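Local coordinates for peptide methionine sulfoxide reductase MsrA (Treponema denticola ATCC 35405, PDB 5FA9), which probably repairs oxidised proteins by reducing methionine sulfoxide back to methionine, combining MsrA and MsrB reductases in a single fused chain, at residues Leu244-Asp249 against Gly269-Asp274; Phe185-Glu190 against Gly288-Phe293; Lys160-Glu165 against Leu308-Pro313. The protein carries 2 engineered substitutions. One frame throughout, in Å; residues are numbered along the deposited sequence.

Interaction 1: residues Leu244-Asp249 against Gly269-Asp274; sequences LQYLED and GHVFDD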
ATOM      1  N   LEU B 244     -14.738  18.127  -2.111  1.00 34.80           N
ATOM      2  CA  LEU B 244     -15.374  18.228  -0.801  1.00 43.42           C
ATOM      3  C   LEU B 244     -14.510  18.887   0.268  1.00 42.05           C
ATOM      4  O   LEU B 244     -13.283  18.917   0.172  1.00 39.41           O
ATOM      5  CB  LEU B 244     -15.788  16.837  -0.313  1.00 38.09           C
ATOM      6  CG  LEU B 244     -16.601  15.978  -1.281  1.00 28.15           C
ATOM      7  CD1 LEU B 244     -17.000  14.671  -0.620  1.00 35.78           C
ATOM      8  CD2 LEU B 244     -17.823  16.732  -1.767  1.00 40.17           C
ATOM      9  N   GLN B 245     -15.179  19.419   1.286  1.00 45.42           N
ATOM     10  CA  GLN B 245     -14.531  19.876   2.508  1.00 38.85           C
ATOM     11  C   GLN B 245     -15.238  19.239   3.697  1.00 49.57           C
ATOM     12  O   GLN B 245     -16.443  18.989   3.649  1.00 44.97           O
ATOM     13  CB  GLN B 245     -14.557  21.402   2.619  1.00 43.07           C
ATOM     14  CG  GLN B 245     -13.341  22.093   2.024  1.00 56.25           C
ATOM     15  CD  GLN B 245     -13.448  23.606   2.073  1.00 67.50           C
ATOM     16  OE1 GLN B 245     -14.453  24.154   2.525  1.00 70.85           O
ATOM     17  NE2 GLN B 245     -12.407  24.288   1.609  1.00 66.04           N
ATOM     18  N   TYR B 246     -14.493  18.971   4.764  1.00 49.02           N
ATOM     19  CA  TYR B 246     -15.049  18.257   5.906  1.00 45.42           C
ATOM     20  C   TYR B 246     -15.117  19.148   7.139  1.00 53.35           C
ATOM     21  O   TYR B 246     -14.192  19.909   7.421  1.00 51.54           O
ATOM     22  CB  TYR B 246     -14.224  17.004   6.203  1.00 38.68           C
ATOM     23  CG  TYR B 246     -14.046  16.093   5.008  1.00 43.53           C
ATOM     24  CD1 TYR B 246     -12.974  16.257   4.140  1.00 36.91           C
ATOM     25  CD2 TYR B 246     -14.953  15.075   4.744  1.00 42.66           C
ATOM     26  CE1 TYR B 246     -12.807  15.430   3.045  1.00 44.87           C
ATOM     27  CE2 TYR B 246     -14.794  14.242   3.650  1.00 41.13           C
ATOM     28  CZ  TYR B 246     -13.720  14.425   2.804  1.00 44.45           C
ATOM     29  OH  TYR B 246     -13.556  13.601   1.715  1.00 47.56           O
ATOM     30  N   LEU B 247     -16.222  19.048   7.871  1.00 48.63           N
ATOM     31  CA  LEU B 247     -16.420  19.859   9.065  1.00 56.60           C
ATOM     32  C   LEU B 247     -16.903  19.019  10.239  1.00 59.58           C
ATOM     33  O   LEU B 247     -17.796  18.183  10.097  1.00 50.66           O
ATOM     34  CB  LEU B 247     -17.418  20.985   8.792  1.00 54.41           C
ATOM     35  CG  LEU B 247     -16.996  22.066   7.796  1.00 57.57           C
ATOM     36  CD1 LEU B 247     -18.133  23.048   7.561  1.00 59.81           C
ATOM     37  CD2 LEU B 247     -15.751  22.789   8.285  1.00 67.45           C
ATOM     38  N   GLU B 248     -16.288  19.246  11.394  1.00 70.01           N
ATOM     39  CA  GLU B 248     -16.760  18.695  12.654  1.00 66.44           C
ATOM     40  C   GLU B 248     -18.212  19.093  12.886  1.00 59.09           C
ATOM     41  O   GLU B 248     -18.555  20.271  12.794  1.00 67.59           O
ATOM     42  CB  GLU B 248     -15.888  19.191  13.811  1.00 76.36           C
ATOM     43  CG  GLU B 248     -14.479  19.607  13.399  1.00 80.06           C
ATOM     44  CD  GLU B 248     -14.420  21.036  12.881  1.00 95.82           C
ATOM     45  OE1 GLU B 248     -15.485  21.686  12.806  1.00 90.38           O
ATOM     46  OE2 GLU B 248     -13.312  21.505  12.547  1.00 99.97           O
ATOM     47  N   ASP B 249     -19.066  18.121  13.182  1.00 58.32           N
ATOM     48  CA  ASP B 249     -20.479  18.406  13.404  1.00 58.86           C
ATOM     49  C   ASP B 249     -21.045  17.601  14.568  1.00 66.65           C
ATOM     50  O   ASP B 249     -21.179  16.378  14.483  1.00 67.39           O
ATOM     51  CB  ASP B 249     -21.284  18.127  12.133  1.00 56.55           C
ATOM     52  CG  ASP B 249     -22.763  18.409  12.308  1.00 73.42           C
ATOM     53  OD1 ASP B 249     -23.105  19.505  12.799  1.00 79.99           O
ATOM     54  OD2 ASP B 249     -23.583  17.534  11.956  1.00 67.84           O
ATOM     55  N   GLY B 269     -24.183  16.574   3.096  1.00 36.54           N
ATOM     56  CA  GLY B 269     -24.575  15.504   3.993  1.00 36.58           C
ATOM     57  C   GLY B 269     -23.490  15.174   4.996  1.00 37.96           C
ATOM     58  O   GLY B 269     -22.807  16.066   5.499  1.00 43.99           O
ATOM     59  N   HIS B 270     -23.326  13.887   5.286  1.00 43.34           N
ATOM     60  CA  HIS B 270     -22.324  13.446   6.247  1.00 51.56           C
ATOM     61  C   HIS B 270     -21.531  12.253   5.723  1.00 49.06           C
ATOM     62  O   HIS B 270     -22.011  11.501   4.876  1.00 38.31           O
ATOM     63  CB  HIS B 270     -22.985  13.083   7.579  1.00 51.07           C
ATOM     64  CG  HIS B 270     -23.853  14.166   8.137  1.00 58.44           C
ATOM     65  ND1 HIS B 270     -25.142  14.384   7.701  1.00 61.13           N
ATOM     66  CD2 HIS B 270     -23.618  15.092   9.096  1.00 55.44           C
ATOM     67  CE1 HIS B 270     -25.664  15.398   8.366  1.00 56.14           C
ATOM     68  NE2 HIS B 270     -24.761  15.847   9.219  1.00 58.92           N
ATOM     69  N   VAL B 271     -20.316  12.085   6.236  1.00 46.40           N
ATOM     70  CA  VAL B 271     -19.492  10.936   5.884  1.00 51.62           C
ATOM     71  C   VAL B 271     -19.264  10.050   7.107  1.00 55.15           C
ATOM     72  O   VAL B 271     -18.851  10.521   8.167  1.00 49.77           O
ATOM     73  CB  VAL B 271     -18.133  11.369   5.280  1.00 42.03           C
ATOM     74  CG1 VAL B 271     -17.438  12.395   6.168  1.00 41.95           C
ATOM     75  CG2 VAL B 271     -17.244  10.157   5.038  1.00 43.07           C
ATOM     76  N   PHE B 272     -19.555   8.763   6.955  1.00 58.39           N
ATOM     77  CA  PHE B 272     -19.411   7.816   8.052  1.00 57.28           C
ATOM     78  C   PHE B 272     -18.296   6.815   7.770  1.00 56.99           C
ATOM     79  O   PHE B 272     -17.755   6.769   6.666  1.00 54.87           O
ATOM     80  CB  PHE B 272     -20.731   7.087   8.302  1.00 55.00           C
ATOM     81  CG  PHE B 272     -21.887   8.006   8.581  1.00 61.43           C
ATOM     82  CD1 PHE B 272     -22.148   8.440   9.870  1.00 61.77           C
ATOM     83  CD2 PHE B 272     -22.709   8.438   7.554  1.00 57.49           C
ATOM     84  CE1 PHE B 272     -23.209   9.286  10.130  1.00 48.13           C
ATOM     85  CE2 PHE B 272     -23.772   9.285   7.807  1.00 55.12           C
ATOM     86  CZ  PHE B 272     -24.022   9.710   9.097  1.00 63.10           C
ATOM     87  N   ASP B 273     -17.956   6.016   8.776  1.00 54.06           N
ATOM     88  CA  ASP B 273     -16.856   5.067   8.660  1.00 60.85           C
ATOM     89  C   ASP B 273     -17.361   3.632   8.532  1.00 53.62           C
ATOM     90  O   ASP B 273     -16.601   2.680   8.711  1.00 43.11           O
ATOM     91  CB  ASP B 273     -15.925   5.193   9.869  1.00 54.82           C
ATOM     92  CG  ASP B 273     -14.462   5.045   9.499  1.00 74.28           C
ATOM     93  OD1 ASP B 273     -14.122   4.093   8.766  1.00 76.12           O
ATOM     94  OD2 ASP B 273     -13.650   5.887   9.940  1.00 74.56           O
ATOM     95  N   ASP B 274     -18.644   3.482   8.219  1.00 41.78           N
ATOM     96  CA  ASP B 274     -19.251   2.160   8.098  1.00 48.62           C
ATOM     97  C   ASP B 274     -19.515   1.772   6.643  1.00 46.59           C
ATOM     98  O   ASP B 274     -20.431   1.004   6.355  1.00 42.27           O
ATOM     99  CB  ASP B 274     -20.555   2.100   8.899  1.00 50.32           C
ATOM    100  CG  ASP B 274     -21.583   3.107   8.421  1.00 57.61           C
ATOM    101  OD1 ASP B 274     -21.214   4.026   7.661  1.00 50.65           O
ATOM    102  OD2 ASP B 274     -22.765   2.978   8.806  1.00 65.99           O
TER
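Tyr246 and Val271 meet across the beta meander of the MsrB part, where strand 256-261 runs between strands 244-249 and 267-272. The contact therefore links second neighbours in an antiparallel sheet, and the CA atoms of Tyr246 and Val271 are 8.6 Å apart. Backbone bonds from Gln245, Leu247 and Asp249 go to the middle strand, and side chains reach across it to the third strand.

The Tyr246 side chain starts far from its partner. Tyr246 CB is 5.6 Å from Val271 CG1. The ring then leans toward the second strand. Tyr246 CD2 makes the nearest approach, 3.9 Å from Val271 CG1, and Tyr246 CE2 follows at 4.1 Å from the same methyl. Val271 CG1 thus sits at a ring edge, near the ring plane, and the two side chains cross at about a right angle. CG1 lies between the Val271 backbone N and carbonyl carbon (chi1 51°). Beyond CE2 the ring leaves the valine, and the phenol OH bonds to the hydroxyl of Tyr284 on strand 283-286.

A second, polar contact joins Asp249 and His270. His270 and Val271 leave their strand on opposite faces. Asp249 OD1 is held by Ser251 OG, while OD2 turns to the histidine and also has a long, weak ion pair with Arg256. The imidazole and carboxylate planes are 29° apart. Asp249 OD2 lies in the plane of the His270 ring, at its edge, and His270 NE2 gives it a weak, bent hydrogen bond of 3.4 Å.

Interaction 2: residues Phe185-Glu190 against Gly288-Phe293; sequences FSVTQE and GAALRF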
ATOM      1  N   PHE B 185     -33.092  24.164  -1.503  1.00 53.69           N
ATOM      2  CA  PHE B 185     -32.568  25.315  -0.777  1.00 53.53           C
ATOM      3  C   PHE B 185     -32.328  24.964   0.686  1.00 44.48           C
ATOM      4  O   PHE B 185     -31.303  25.326   1.261  1.00 50.42           O
ATOM      5  CB  PHE B 185     -33.526  26.503  -0.887  1.00 53.67           C
ATOM      6  CG  PHE B 185     -33.011  27.760  -0.239  1.00 47.52           C
ATOM      7  CD1 PHE B 185     -32.189  28.627  -0.937  1.00 47.40           C
ATOM      8  CD2 PHE B 185     -33.355  28.075   1.066  1.00 41.08           C
ATOM      9  CE1 PHE B 185     -31.714  29.783  -0.346  1.00 47.87           C
ATOM     10  CE2 PHE B 185     -32.884  29.228   1.663  1.00 54.24           C
ATOM     11  CZ  PHE B 185     -32.062  30.084   0.955  1.00 54.49           C
ATOM     12  N   SER B 186     -33.284  24.259   1.283  1.00 47.55           N
ATOM     13  CA  SER B 186     -33.201  23.867   2.685  1.00 52.99           C
ATOM     14  C   SER B 186     -31.978  22.998   2.963  1.00 52.73           C
ATOM     15  O   SER B 186     -31.241  23.240   3.917  1.00 46.18           O
ATOM     16  CB  SER B 186     -34.471  23.126   3.106  1.00 52.29           C
ATOM     17  OG  SER B 186     -35.531  24.033   3.354  1.00 65.65           O
ATOM     18  N   VAL B 187     -31.769  21.987   2.129  1.00 48.67           N
ATOM     19  CA  VAL B 187     -30.644  21.074   2.304  1.00 39.86           C
ATOM     20  C   VAL B 187     -29.301  21.782   2.130  1.00 44.80           C
ATOM     21  O   VAL B 187     -28.417  21.670   2.979  1.00 43.83           O
ATOM     22  CB  VAL B 187     -30.722  19.893   1.314  1.00 45.77           C
ATOM     23  CG1 VAL B 187     -29.385  19.172   1.233  1.00 41.19           C
ATOM     24  CG2 VAL B 187     -31.832  18.931   1.719  1.00 33.47           C
ATOM     25  N   THR B 188     -29.160  22.522   1.036  1.00 40.07           N
ATOM     26  CA  THR B 188     -27.875  23.108   0.672  1.00 46.11           C
ATOM     27  C   THR B 188     -27.538  24.380   1.447  1.00 48.94           C
ATOM     28  O   THR B 188     -26.374  24.623   1.768  1.00 52.47           O
ATOM     29  CB  THR B 188     -27.822  23.429  -0.835  1.00 46.46           C
ATOM     30  OG1 THR B 188     -28.886  24.327  -1.173  1.00 51.27           O
ATOM     31  CG2 THR B 188     -27.960  22.154  -1.655  1.00 45.85           C
ATOM     32  N   GLN B 189     -28.548  25.189   1.750  1.00 46.51           N
ATOM     33  CA  GLN B 189     -28.306  26.492   2.367  1.00 49.94           C
ATOM     34  C   GLN B 189     -28.664  26.537   3.851  1.00 46.87           C
ATOM     35  O   GLN B 189     -28.249  27.451   4.564  1.00 49.68           O
ATOM     36  CB  GLN B 189     -29.081  27.579   1.619  1.00 55.68           C
ATOM     37  CG  GLN B 189     -28.811  27.616   0.124  1.00 50.98           C
ATOM     38  CD  GLN B 189     -27.332  27.703  -0.198  1.00 55.22           C
ATOM     39  OE1 GLN B 189     -26.641  28.620   0.244  1.00 49.37           O
ATOM     40  NE2 GLN B 189     -26.839  26.745  -0.974  1.00 53.72           N
ATOM     41  N   GLU B 190     -29.432  25.557   4.317  1.00 43.94           N
ATOM     42  CA  GLU B 190     -29.865  25.541   5.712  1.00 41.66           C
ATOM     43  C   GLU B 190     -29.502  24.234   6.411  1.00 51.62           C
ATOM     44  O   GLU B 190     -30.017  23.939   7.488  1.00 41.95           O
ATOM     45  CB  GLU B 190     -31.375  25.777   5.800  1.00 40.24           C
ATOM     46  CG  GLU B 190     -31.836  27.092   5.191  1.00 47.58           C
ATOM     47  CD  GLU B 190     -33.345  27.204   5.123  1.00 44.83           C
ATOM     48  OE1 GLU B 190     -34.028  26.185   5.354  1.00 50.89           O
ATOM     49  OE2 GLU B 190     -33.850  28.310   4.838  1.00 49.71           O
ATOM     50  N   GLY B 288     -29.956  13.693  -2.070  1.00 37.08           N
ATOM     51  CA  GLY B 288     -30.192  13.753  -3.501  1.00 45.04           C
ATOM     52  C   GLY B 288     -30.577  15.141  -3.975  1.00 53.97           C
ATOM     53  O   GLY B 288     -30.264  15.531  -5.100  1.00 45.74           O
ATOM     54  N   ALA B 289     -31.257  15.886  -3.109  1.00 40.87           N
ATOM     55  CA  ALA B 289     -31.696  17.242  -3.422  1.00 41.83           C
ATOM     56  C   ALA B 289     -30.518  18.181  -3.668  1.00 44.41           C
ATOM     57  O   ALA B 289     -30.663  19.218  -4.315  1.00 44.25           O
ATOM     58  CB  ALA B 289     -32.575  17.781  -2.303  1.00 49.54           C
ATOM     59  N   ALA B 290     -29.353  17.816  -3.142  1.00 38.42           N
ATOM     60  CA  ALA B 290     -28.152  18.627  -3.300  1.00 40.02           C
ATOM     61  C   ALA B 290     -27.403  18.279  -4.583  1.00 50.73           C
ATOM     62  O   ALA B 290     -26.416  18.929  -4.930  1.00 40.88           O
ATOM     63  CB  ALA B 290     -27.240  18.457  -2.094  1.00 36.05           C
ATOM     64  N   LEU B 291     -27.871  17.251  -5.286  1.00 47.02           N
ATOM     65  CA  LEU B 291     -27.168  16.763  -6.468  1.00 50.22           C
ATOM     66  C   LEU B 291     -27.985  16.886  -7.752  1.00 44.58           C
ATOM     67  O   LEU B 291     -29.215  16.830  -7.733  1.00 44.47           O
ATOM     68  CB  LEU B 291     -26.753  15.303  -6.268  1.00 36.34           C
ATOM     69  CG  LEU B 291     -25.920  14.995  -5.023  1.00 44.06           C
ATOM     70  CD1 LEU B 291     -25.685  13.497  -4.893  1.00 40.63           C
ATOM     71  CD2 LEU B 291     -24.600  15.752  -5.058  1.00 34.75           C
ATOM     72  N   ARG B 292     -27.279  17.061  -8.864  1.00 49.33           N
ATOM     73  CA  ARG B 292     -27.874  16.999 -10.193  1.00 40.93           C
ATOM     74  C   ARG B 292     -27.164  15.937 -11.025  1.00 44.91           C
ATOM     75  O   ARG B 292     -25.967  16.046 -11.287  1.00 44.24           O
ATOM     76  CB  ARG B 292     -27.795  18.361 -10.884  1.00 46.55           C
ATOM     77  CG  ARG B 292     -28.346  18.370 -12.299  1.00 42.29           C
ATOM     78  CD  ARG B 292     -28.302  19.770 -12.893  1.00 56.56           C
ATOM     79  NE  ARG B 292     -28.145  19.750 -14.345  1.00 67.81           N
ATOM     80  CZ  ARG B 292     -27.042  20.131 -14.980  1.00 76.41           C
ATOM     81  NH1 ARG B 292     -25.996  20.563 -14.290  1.00 72.51           N
ATOM     82  NH2 ARG B 292     -26.982  20.081 -16.303  1.00 75.07           N
ATOM     83  N   PHE B 293     -27.902  14.912 -11.441  1.00 47.32           N
ATOM     84  CA  PHE B 293     -27.308  13.810 -12.189  1.00 39.34           C
ATOM     85  C   PHE B 293     -27.140  14.133 -13.668  1.00 42.33           C
ATOM     86  O   PHE B 293     -28.051  14.654 -14.313  1.00 42.37           O
ATOM     87  CB  PHE B 293     -28.145  12.538 -12.032  1.00 38.89           C
ATOM     88  CG  PHE B 293     -27.629  11.373 -12.828  1.00 43.32           C
ATOM     89  CD1 PHE B 293     -26.505  10.680 -12.414  1.00 46.46           C
ATOM     90  CD2 PHE B 293     -28.273  10.967 -13.987  1.00 43.24           C
ATOM     91  CE1 PHE B 293     -26.026   9.605 -13.143  1.00 44.53           C
ATOM     92  CE2 PHE B 293     -27.800   9.894 -14.719  1.00 37.36           C
ATOM     93  CZ  PHE B 293     -26.676   9.213 -14.297  1.00 40.38           C
TER
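Two rotamers turn methyl groups of helix 182-190 toward Ala289 and Ala290. In Val187 the CG1 branch points away from the amide nitrogen of its own residue (chi1 164°). In Thr188, OG1 sits between the backbone N and the carbonyl carbon (chi1 58°), which puts CG2 opposite the carbonyl carbon. The helix thereby packs on the 3-10 turn before a strand of the MsrB (SelR) part.

These branches receive the CB of Ala290. Thr188 CG2 comes within 3.8 Å of Ala290 CB, and Val187 CG1 is 4.0 Å from Ala290 CB. The other valine branch, Val187 CG2, reaches Ala289 CB at 4.2 Å. Small side chains let the backbones come close, with the CA atoms of Thr188 and Ala290 6.0 Å apart.

The threonine hydroxyl faces its own helix. Thr188 OG1 bonds to the backbone oxygen of Gln184, one turn back, and accepts from Gln189 NE2 at 3.2 Å. That donor bond is fairly straight, at 157°, and OG1 lies close to the Gln189 amide plane. The two bonds probably help to fix the Thr188 rotation.

The Gly288 and Ala289 amides of the turn bond to the Glu194 carboxylate. The turn leads into strand 291-295, which pairs with strand 208-212. On the helix side, Phe185 and Gln189 touch helix 173-179, and the Thr188 backbone bonds to His267 at the start of strand 267-272.

Interaction 3: residues Lys160-Glu165 against Leu308-Pro313; sequences KPLYDE and LPYVKP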
ATOM      1  N   LYS B 160      -4.171  24.541  -6.510  1.00 53.15           N
ATOM      2  CA  LYS B 160      -5.090  25.210  -7.423  1.00 52.34           C
ATOM      3  C   LYS B 160      -5.957  24.171  -8.132  1.00 49.93           C
ATOM      4  O   LYS B 160      -5.581  23.000  -8.196  1.00 47.50           O
ATOM      5  CB  LYS B 160      -4.307  26.060  -8.430  1.00 51.21           C
ATOM      6  CG  LYS B 160      -3.615  27.262  -7.805  1.00 60.66           C
ATOM      7  CD  LYS B 160      -2.749  27.998  -8.813  1.00 67.82           C
ATOM      8  CE  LYS B 160      -2.093  29.215  -8.183  1.00 67.60           C
ATOM      9  NZ  LYS B 160      -1.235  29.955  -9.150  1.00 76.25           N
ATOM     10  N   PRO B 161      -7.124  24.589  -8.656  1.00 51.68           N
ATOM     11  CA  PRO B 161      -8.050  23.647  -9.300  1.00 50.73           C
ATOM     12  C   PRO B 161      -7.416  22.821 -10.419  1.00 53.14           C
ATOM     13  O   PRO B 161      -6.704  23.358 -11.267  1.00 44.95           O
ATOM     14  CB  PRO B 161      -9.139  24.563  -9.861  1.00 50.39           C
ATOM     15  CG  PRO B 161      -9.143  25.725  -8.940  1.00 57.32           C
ATOM     16  CD  PRO B 161      -7.706  25.941  -8.559  1.00 51.84           C
ATOM     17  N   LEU B 162      -7.678  21.517 -10.400  1.00 42.79           N
ATOM     18  CA  LEU B 162      -7.177  20.609 -11.423  1.00 44.89           C
ATOM     19  C   LEU B 162      -7.889  20.840 -12.752  1.00 42.81           C
ATOM     20  O   LEU B 162      -7.291  20.708 -13.820  1.00 34.76           O
ATOM     21  CB  LEU B 162      -7.352  19.155 -10.976  1.00 39.84           C
ATOM     22  CG  LEU B 162      -6.893  18.054 -11.936  1.00 37.05           C
ATOM     23  CD1 LEU B 162      -5.439  18.244 -12.324  1.00 34.86           C
ATOM     24  CD2 LEU B 162      -7.106  16.681 -11.316  1.00 30.96           C
ATOM     25  N   TYR B 163      -9.167  21.195 -12.674  1.00 44.63           N
ATOM     26  CA  TYR B 163      -9.980  21.413 -13.864  1.00 42.32           C
ATOM     27  C   TYR B 163     -10.509  22.840 -13.925  1.00 50.95           C
ATOM     28  O   TYR B 163     -10.449  23.577 -12.940  1.00 48.86           O
ATOM     29  CB  TYR B 163     -11.146  20.424 -13.906  1.00 43.87           C
ATOM     30  CG  TYR B 163     -10.719  18.975 -13.895  1.00 44.62           C
ATOM     31  CD1 TYR B 163     -10.175  18.384 -15.027  1.00 41.55           C
ATOM     32  CD2 TYR B 163     -10.862  18.197 -12.752  1.00 32.27           C
ATOM     33  CE1 TYR B 163      -9.783  17.060 -15.023  1.00 46.18           C
ATOM     34  CE2 TYR B 163     -10.473  16.872 -12.739  1.00 34.85           C
ATOM     35  CZ  TYR B 163      -9.934  16.308 -13.877  1.00 37.35           C
ATOM     36  OH  TYR B 163      -9.544  14.989 -13.871  1.00 34.14           O
ATOM     37  N   ASP B 164     -11.020  23.222 -15.091  1.00 54.39           N
ATOM     38  CA  ASP B 164     -11.623  24.537 -15.274  1.00 50.04           C
ATOM     39  C   ASP B 164     -12.835  24.710 -14.363  1.00 51.17           C
ATOM     40  O   ASP B 164     -13.852  24.037 -14.531  1.00 51.97           O
ATOM     41  CB  ASP B 164     -12.028  24.738 -16.736  1.00 48.10           C
ATOM     42  CG  ASP B 164     -12.565  26.130 -17.008  1.00 63.28           C
ATOM     43  OD1 ASP B 164     -12.252  27.054 -16.228  1.00 60.36           O
ATOM     44  OD2 ASP B 164     -13.302  26.298 -18.001  1.00 75.45           O
ATOM     45  N   GLU B 165     -12.717  25.616 -13.398  1.00 50.58           N
ATOM     46  CA  GLU B 165     -13.796  25.875 -12.454  1.00 53.42           C
ATOM     47  C   GLU B 165     -14.369  27.275 -12.637  1.00 56.24           C
ATOM     48  O   GLU B 165     -15.053  27.796 -11.756  1.00 56.97           O
ATOM     49  CB  GLU B 165     -13.307  25.694 -11.016  1.00 49.58           C
ATOM     50  CG  GLU B 165     -12.898  24.273 -10.673  1.00 47.34           C
ATOM     51  CD  GLU B 165     -12.734  24.062  -9.181  1.00 57.67           C
ATOM     52  OE1 GLU B 165     -13.065  24.986  -8.407  1.00 62.62           O
ATOM     53  OE2 GLU B 165     -12.273  22.973  -8.780  1.00 52.35           O
ATOM     54  N   LEU B 308     -14.983  12.084 -17.798  1.00 41.15           N
ATOM     55  CA  LEU B 308     -15.366  10.772 -18.318  1.00 35.54           C
ATOM     56  C   LEU B 308     -14.628   9.581 -17.676  1.00 33.30           C
ATOM     57  O   LEU B 308     -15.264   8.573 -17.368  1.00 36.95           O
ATOM     58  CB  LEU B 308     -15.175  10.732 -19.840  1.00 35.81           C
ATOM     59  CG  LEU B 308     -16.005  11.716 -20.668  1.00 43.10           C
ATOM     60  CD1 LEU B 308     -15.679  11.581 -22.148  1.00 34.74           C
ATOM     61  CD2 LEU B 308     -17.492  11.513 -20.424  1.00 37.34           C
ATOM     62  N   PRO B 309     -13.295   9.680 -17.473  1.00 34.96           N
ATOM     63  CA  PRO B 309     -12.617   8.514 -16.886  1.00 31.88           C
ATOM     64  C   PRO B 309     -13.065   8.165 -15.466  1.00 36.78           C
ATOM     65  O   PRO B 309     -12.871   7.028 -15.037  1.00 29.00           O
ATOM     66  CB  PRO B 309     -11.144   8.933 -16.889  1.00 26.32           C
ATOM     67  CG  PRO B 309     -11.040   9.924 -17.983  1.00 31.36           C
ATOM     68  CD  PRO B 309     -12.319  10.695 -17.914  1.00 30.73           C
ATOM     69  N   TYR B 310     -13.651   9.119 -14.749  1.00 31.58           N
ATOM     70  CA  TYR B 310     -14.129   8.855 -13.395  1.00 31.84           C
ATOM     71  C   TYR B 310     -15.375   7.974 -13.418  1.00 34.62           C
ATOM     72  O   TYR B 310     -15.701   7.318 -12.429  1.00 32.35           O
ATOM     73  CB  TYR B 310     -14.413  10.163 -12.656  1.00 31.18           C
ATOM     74  CG  TYR B 310     -13.180  11.005 -12.421  1.00 32.03           C
ATOM     75  CD1 TYR B 310     -12.208  10.608 -11.511  1.00 32.76           C
ATOM     76  CD2 TYR B 310     -12.986  12.195 -13.109  1.00 32.80           C
ATOM     77  CE1 TYR B 310     -11.078  11.372 -11.294  1.00 27.99           C
ATOM     78  CE2 TYR B 310     -11.858  12.968 -12.897  1.00 25.33           C
ATOM     79  CZ  TYR B 310     -10.909  12.551 -11.989  1.00 33.25           C
ATOM     80  OH  TYR B 310      -9.784  13.317 -11.777  1.00 31.44           O
ATOM     81  N   VAL B 311     -16.066   7.964 -14.553  1.00 38.59           N
ATOM     82  CA  VAL B 311     -17.231   7.106 -14.734  1.00 34.71           C
ATOM     83  C   VAL B 311     -16.813   5.776 -15.351  1.00 39.97           C
ATOM     84  O   VAL B 311     -17.213   4.710 -14.885  1.00 36.54           O
ATOM     85  CB  VAL B 311     -18.296   7.770 -15.625  1.00 42.56           C
ATOM     86  CG1 VAL B 311     -19.524   6.877 -15.737  1.00 29.77           C
ATOM     87  CG2 VAL B 311     -18.673   9.132 -15.071  1.00 33.35           C
ATOM     88  N   LYS B 312     -16.004   5.850 -16.403  1.00 39.25           N
ATOM     89  CA  LYS B 312     -15.511   4.657 -17.082  1.00 39.86           C
ATOM     90  C   LYS B 312     -13.987   4.660 -17.161  1.00 33.16           C
ATOM     91  O   LYS B 312     -13.415   5.114 -18.152  1.00 39.25           O
ATOM     92  CB  LYS B 312     -16.103   4.555 -18.489  1.00 40.44           C
ATOM     93  CG  LYS B 312     -17.606   4.337 -18.528  1.00 44.83           C
ATOM     94  CD  LYS B 312     -18.099   4.227 -19.962  1.00 41.37           C
ATOM     95  CE  LYS B 312     -19.601   4.004 -20.019  1.00 51.59           C
ATOM     96  NZ  LYS B 312     -19.961   2.608 -19.651  1.00 56.38           N
ATOM     97  N   PRO B 313     -13.327   4.155 -16.108  1.00 32.08           N
ATOM     98  CA  PRO B 313     -11.861   4.093 -16.018  1.00 33.49           C
ATOM     99  C   PRO B 313     -11.231   3.278 -17.145  1.00 38.95           C
ATOM    100  O   PRO B 313     -10.086   3.530 -17.520  1.00 38.80           O
ATOM    101  CB  PRO B 313     -11.617   3.423 -14.661  1.00 32.41           C
ATOM    102  CG  PRO B 313     -12.897   2.737 -14.325  1.00 37.13           C
ATOM    103  CD  PRO B 313     -13.974   3.588 -14.913  1.00 30.64           C
TER
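Tyr163 and Tyr310 share one hydrogen bond between their hydroxyls, 2.7 Å from Tyr163 OH to Tyr310 OH. Either could be the donor. The side chains approach from opposite directions, and each oxygen lies near the plane of the other ring, at its edge.

Van der Waals contacts flank this bond. Tyr163 CZ is 4.0 Å from Tyr310 CE2, so ring carbons meet beside the oxygens. Leu162 CG lies 3.8 Å above the plane of the Tyr163 ring, offset toward the rim. Leu162 CD2 lies 4.3 Å from Tyr310 OH, a looser van der Waals contact.

Tyr163 also meets the Tyr307 ring, at about 50° between planes. Gln242 bonds to Leu162 N, near a bound dithiothreitol whose site includes Lys160 and Pro161. Helix 65-74 touches both tyrosines, Tyr163 through Ala70 and Tyr310 through Glu67.

The contact thus joins a loop and a C-terminal helical turn beside a helix of the MsrA part. This is consistent with an interface of a fused MsrA-MsrB enzyme, where the connecting chain and C-terminal region pack between the two reductase parts.

In the fold
From the N terminus, the chain first builds the MsrA part and reaches residues 160-165, which open interaction 3. Helix 182-190 then opens interaction 2, and strand 244-249 opens interaction 1. The contacts close in reverse order. Interaction 1 closes first, after 19 residues. Interaction 2 closes at 288-293 around a 97-residue loop. Interaction 3 closes last, at 308-313. The three are nested and none cross. Interactions 1 and 2 lie in the MsrB part, centres about 16 Å apart. Interaction 1 bridges two strands across a third at one edge of the six-stranded sheet. Interaction 2 packs a helix on the turn that leads into the three-stranded sheet. Interaction 3, its centre about 22 Å from each of theirs, ties the connecting loop to the C-terminal region.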